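Local coordinates for fibronectin type III domain-containing protein (PDB 6P2K), which probably hydrolyses xyloglucan-type beta-glucans, as a glycoside hydrolase family 74 enzyme built from seven-bladed beta-propellers, and binds zinc, at residues N58-S70 with S101-N113. Numbering follows the deposited sequence.
Sequences NRVFAVAVTPGNS and SIASIAFKPGNAN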
loop_
_atom_site.group_PDB
_atom_site.type_symbol
_atom_site.label_atom_id
_atom_site.label_comp_id
_atom_site.label_asym_id
_atom_site.label_seq_id
_atom_site.Cartn_x
_atom_site.Cartn_y
_atom_site.Cartn_z
ATOM N N ASN B 58 2.891 -48.483 27.374
ATOM C CA ASN B 58 2.078 -47.815 26.366
ATOM C C ASN B 58 2.690 -47.840 24.969
ATOM O O ASN B 58 2.119 -47.243 24.050
ATOM C CB ASN B 58 1.805 -46.371 26.792
ATOM C CG ASN B 58 0.746 -46.281 27.872
ATOM O OD1 ASN B 58 -0.173 -47.100 27.926
ATOM N ND2 ASN B 58 0.869 -45.288 28.740
ATOM N N ARG B 59 3.818 -48.522 24.781
ATOM C CA ARG B 59 4.381 -48.722 23.446
ATOM C C ARG B 59 3.712 -49.951 22.841
ATOM O O ARG B 59 4.132 -51.088 23.065
ATOM C CB ARG B 59 5.894 -48.873 23.514
ATOM C CG ARG B 59 6.595 -48.800 22.164
ATOM C CD ARG B 59 8.065 -48.450 22.322
ATOM N NE ARG B 59 8.254 -47.088 22.816
ATOM C CZ ARG B 59 8.441 -46.028 22.033
ATOM N NH1 ARG B 59 8.465 -46.170 20.716
ATOM N NH2 ARG B 59 8.607 -44.827 22.568
ATOM N N VAL B 60 2.650 -49.721 22.069
ATOM C CA VAL B 60 1.814 -50.797 21.547
ATOM C C VAL B 60 2.285 -51.176 20.151
ATOM O O VAL B 60 2.422 -50.312 19.275
ATOM C CB VAL B 60 0.334 -50.382 21.529
ATOM C CG1 VAL B 60 -0.521 -51.505 20.962
ATOM C CG2 VAL B 60 -0.128 -50.009 22.926
ATOM N N PHE B 61 2.518 -52.474 19.937
ATOM C CA PHE B 61 2.959 -52.983 18.648
ATOM C C PHE B 61 1.894 -53.777 17.905
ATOM O O PHE B 61 2.052 -54.002 16.700
ATOM C CB PHE B 61 4.203 -53.868 18.822
ATOM C CG PHE B 61 5.432 -53.117 19.244
ATOM C CD1 PHE B 61 5.852 -51.998 18.547
ATOM C CD2 PHE B 61 6.170 -53.533 20.338
ATOM C CE1 PHE B 61 6.984 -51.307 18.934
ATOM C CE2 PHE B 61 7.301 -52.844 20.730
ATOM C CZ PHE B 61 7.707 -51.730 20.027
ATOM N N ALA B 62 0.825 -54.205 18.575
ATOM C CA ALA B 62 -0.181 -55.031 17.921
ATOM C C ALA B 62 -1.481 -54.999 18.712
ATOM O O ALA B 62 -1.475 -54.917 19.943
ATOM C CB ALA B 62 0.298 -56.478 17.762
ATOM N N VAL B 63 -2.592 -55.066 17.984
ATOM C CA VAL B 63 -3.927 -55.186 18.559
ATOM C C VAL B 63 -4.699 -56.211 17.739
ATOM O O VAL B 63 -4.635 -56.207 16.505
ATOM C CB VAL B 63 -4.674 -53.833 18.585
ATOM C CG1 VAL B 63 -6.072 -54.003 19.161
ATOM C CG2 VAL B 63 -3.899 -52.800 19.382
ATOM N N ALA B 64 -5.427 -57.093 18.423
ATOM C CA ALA B 64 -6.241 -58.097 17.751
ATOM C C ALA B 64 -7.539 -58.300 18.517
ATOM O O ALA B 64 -7.526 -58.433 19.743
ATOM C CB ALA B 64 -5.495 -59.429 17.619
ATOM N N VAL B 65 -8.652 -58.321 17.789
ATOM C CA VAL B 65 -9.968 -58.598 18.352
ATOM C C VAL B 65 -10.324 -60.044 18.049
ATOM O O VAL B 65 -10.098 -60.527 16.934
ATOM C CB VAL B 65 -11.029 -57.632 17.789
ATOM C CG1 VAL B 65 -12.299 -57.700 18.614
ATOM C CG2 VAL B 65 -10.491 -56.212 17.758
ATOM N N THR B 66 -10.880 -60.737 19.031
ATOM C CA THR B 66 -11.179 -62.151 18.850
ATOM C C THR B 66 -12.317 -62.329 17.853
ATOM O O THR B 66 -13.368 -61.693 17.999
ATOM C CB THR B 66 -11.551 -62.806 20.172
ATOM O OG1 THR B 66 -12.666 -62.117 20.748
ATOM C CG2 THR B 66 -10.376 -62.779 21.127
ATOM N N PRO B 67 -12.146 -63.162 16.832
ATOM C CA PRO B 67 -13.280 -63.517 15.974
ATOM C C PRO B 67 -14.424 -64.102 16.791
ATOM O O PRO B 67 -14.240 -65.043 17.566
ATOM C CB PRO B 67 -12.682 -64.553 15.015
ATOM C CG PRO B 67 -11.227 -64.208 14.970
ATOM C CD PRO B 67 -10.880 -63.731 16.346
ATOM N N GLY B 68 -15.611 -63.524 16.624
ATOM C CA GLY B 68 -16.793 -63.984 17.315
ATOM C C GLY B 68 -17.014 -63.393 18.690
ATOM O O GLY B 68 -18.036 -63.699 19.318
ATOM N N ASN B 69 -16.095 -62.562 19.186
ATOM C CA ASN B 69 -16.254 -61.957 20.509
ATOM C C ASN B 69 -15.494 -60.630 20.495
ATOM O O ASN B 69 -14.331 -60.560 20.900
ATOM C CB ASN B 69 -15.762 -62.883 21.612
ATOM C CG ASN B 69 -15.818 -62.242 22.988
ATOM O OD1 ASN B 69 -16.463 -61.211 23.185
ATOM N ND2 ASN B 69 -15.137 -62.852 23.950
ATOM N N SER B 70 -16.173 -59.577 20.039
ATOM C CA SER B 70 -15.564 -58.253 19.960
ATOM C C SER B 70 -15.253 -57.651 21.327
ATOM O O SER B 70 -14.722 -56.536 21.384
ATOM C CB SER B 70 -16.470 -57.306 19.170
ATOM O OG SER B 70 -17.760 -57.224 19.748
ATOM N N SER B 101 8.377 -58.494 24.557
ATOM C CA SER B 101 7.773 -57.632 23.544
ATOM C C SER B 101 7.079 -58.463 22.470
ATOM O O SER B 101 7.696 -59.337 21.854
ATOM C CB SER B 101 8.837 -56.738 22.909
ATOM O OG SER B 101 8.246 -55.767 22.068
ATOM N N ILE B 102 5.801 -58.171 22.231
ATOM C CA ILE B 102 4.970 -58.923 21.298
ATOM C C ILE B 102 4.402 -57.969 20.259
ATOM O O ILE B 102 3.868 -56.908 20.608
ATOM C CB ILE B 102 3.843 -59.672 22.032
ATOM C CG1 ILE B 102 4.444 -60.707 22.970
ATOM C CG2 ILE B 102 2.897 -60.351 21.059
ATOM C CD1 ILE B 102 3.467 -61.210 23.952
ATOM N N ALA B 103 4.500 -58.357 18.983
ATOM C CA ALA B 103 4.070 -57.506 17.882
ATOM C C ALA B 103 3.177 -58.222 16.874
ATOM O O ALA B 103 2.939 -57.679 15.790
ATOM C CB ALA B 103 5.284 -56.918 17.159
ATOM N N SER B 104 2.674 -59.413 17.194
ATOM C CA SER B 104 1.792 -60.140 16.289
ATOM C C SER B 104 0.857 -61.026 17.098
ATOM O O SER B 104 1.301 -61.719 18.018
ATOM C CB SER B 104 2.589 -60.997 15.296
ATOM O OG SER B 104 3.749 -60.327 14.835
ATOM N N ILE B 105 -0.431 -60.999 16.757
ATOM C CA ILE B 105 -1.417 -61.912 17.329
ATOM C C ILE B 105 -2.287 -62.436 16.195
ATOM O O ILE B 105 -2.793 -61.654 15.383
ATOM C CB ILE B 105 -2.290 -61.239 18.409
ATOM C CG1 ILE B 105 -1.427 -60.466 19.407
ATOM C CG2 ILE B 105 -3.124 -62.278 19.139
ATOM C CD1 ILE B 105 -2.038 -59.149 19.845
ATOM N N ALA B 106 -2.458 -63.757 16.134
ATOM C CA ALA B 106 -3.227 -64.383 15.068
ATOM C C ALA B 106 -4.071 -65.514 15.635
ATOM O O ALA B 106 -3.610 -66.277 16.489
ATOM C CB ALA B 106 -2.313 -64.917 13.957
ATOM N N PHE B 107 -5.304 -65.619 15.148
ATOM C CA PHE B 107 -6.248 -66.639 15.577
ATOM C C PHE B 107 -6.384 -67.728 14.518
ATOM O O PHE B 107 -6.108 -67.517 13.334
ATOM C CB PHE B 107 -7.622 -66.025 15.864
ATOM C CG PHE B 107 -7.609 -64.977 16.940
ATOM C CD1 PHE B 107 -7.355 -63.653 16.632
ATOM C CD2 PHE B 107 -7.858 -65.318 18.257
ATOM C CE1 PHE B 107 -7.346 -62.688 17.617
ATOM C CE2 PHE B 107 -7.850 -64.357 19.246
ATOM C CZ PHE B 107 -7.594 -63.039 18.925
ATOM N N LYS B 108 -6.826 -68.895 14.959
ATOM C CA LYS B 108 -7.038 -70.009 14.041
ATOM C C LYS B 108 -8.409 -69.882 13.384
ATOM O O LYS B 108 -9.397 -69.617 14.075
ATOM C CB LYS B 108 -6.926 -71.338 14.781
ATOM C CG LYS B 108 -7.189 -72.566 13.925
ATOM C CD LYS B 108 -6.776 -73.834 14.659
ATOM C CE LYS B 108 -7.387 -75.072 14.025
ATOM N NZ LYS B 108 -7.051 -76.309 14.791
ATOM N N PRO B 109 -8.505 -70.044 12.066
ATOM C CA PRO B 109 -9.816 -69.969 11.409
ATOM C C PRO B 109 -10.736 -71.082 11.893
ATOM O O PRO B 109 -10.365 -72.257 11.904
ATOM C CB PRO B 109 -9.477 -70.119 9.921
ATOM C CG PRO B 109 -8.034 -69.727 9.816
ATOM C CD PRO B 109 -7.409 -70.194 11.095
ATOM N N GLY B 110 -11.943 -70.697 12.301
ATOM C CA GLY B 110 -12.919 -71.636 12.806
ATOM C C GLY B 110 -12.841 -71.908 14.293
ATOM O O GLY B 110 -13.793 -72.466 14.853
ATOM N N ASN B 111 -11.744 -71.532 14.951
ATOM C CA ASN B 111 -11.581 -71.787 16.385
ATOM C C ASN B 111 -10.728 -70.654 16.960
ATOM O O ASN B 111 -9.497 -70.725 16.958
ATOM C CB ASN B 111 -10.957 -73.151 16.639
ATOM C CG ASN B 111 -10.677 -73.403 18.108
ATOM O OD1 ASN B 111 -11.377 -72.891 18.982
ATOM N ND2 ASN B 111 -9.649 -74.196 18.387
ATOM N N ALA B 112 -11.402 -69.616 17.459
ATOM C CA ALA B 112 -10.709 -68.464 18.023
ATOM C C ALA B 112 -10.096 -68.747 19.388
ATOM O O ALA B 112 -9.509 -67.835 19.982
ATOM C CB ALA B 112 -11.663 -67.272 18.119
ATOM N N ASN B 113 -10.225 -69.968 19.906
ATOM C CA ASN B 113 -9.539 -70.327 21.139
ATOM C C ASN B 113 -8.091 -70.722 20.896
ATOM O O ASN B 113 -7.302 -70.755 21.848
ATOM C CB ASN B 113 -10.279 -71.462 21.850
ATOM C CG ASN B 113 -11.546 -70.991 22.534
ATOM O OD1 ASN B 113 -11.607 -69.874 23.049
ATOM N ND2 ASN B 113 -12.566 -71.840 22.544
#
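Phe107 lays one face of its ring beneath the Thr66-Pro67 link. Pro67 CD sits 3.6 Å from the ring centroid and 18° off its normal, a CH-pi contact suited to proline because the CD hydrogens, next to the electron-withdrawing amide nitrogen, are slightly polarised, and the flat ring can lie close against a phenyl face. Thr66 CA makes a second, more tilted CH-pi contact over the face, and the methyl CG2 of Thr66 reaches the far end of the ring, 3.5 Å from Phe107 CE2. With CG anti to its own carbonyl carbon (chi1 -60°), the ring of Phe107 continues from a CB that points at strand 60-66 and reaches the Thr66-Pro67 backbone, and Ala64 CB meets the ring edge at CE1. The hydroxyl of Thr66 is engaged apart from this contact, by Lys72 O.

Strands 60-66 and 102-108 run nearly parallel, 13° apart, yet no hydrogen bond joins them. Each is the first strand of a four-stranded antiparallel blade, and the pairing is the face-to-face packing of successive blades in a beta-propeller. Small residues let the backbones come near: Ala62 CB rests 3.5 Å from the carbonyl carbon of Ala103, and Ala64 CB meets Ile105 CB at 3.8 Å. The branched Ile105 spans both alanines with CD1, and it also touches Phe74 and Ile115, one from the second strand of each blade.

Toward the zinc site, Phe61 and Ala62 both face Gly76 in a classic beta bulge. Phe61 CB packs 3.6 Å from Ala103 CB, and the ring edge lies near Ile102 O. Ser101 OG, hydrogen-bonded to Gly120 O, approaches Phe61 CE2 at 3.4 Å. The side chain of Phe61 also touches the zinc ligand Asp124, which Arg59 holds by a salt bridge. At the other end Ala112, just past the Lys108-Asn111 type II turn, sets CB against O of Pro67, which lies in the Thr66-Asn69 type II turn; a CB on Gly68 or Gly110 would jam against the preceding carbonyl oxygen, hence glycine at both.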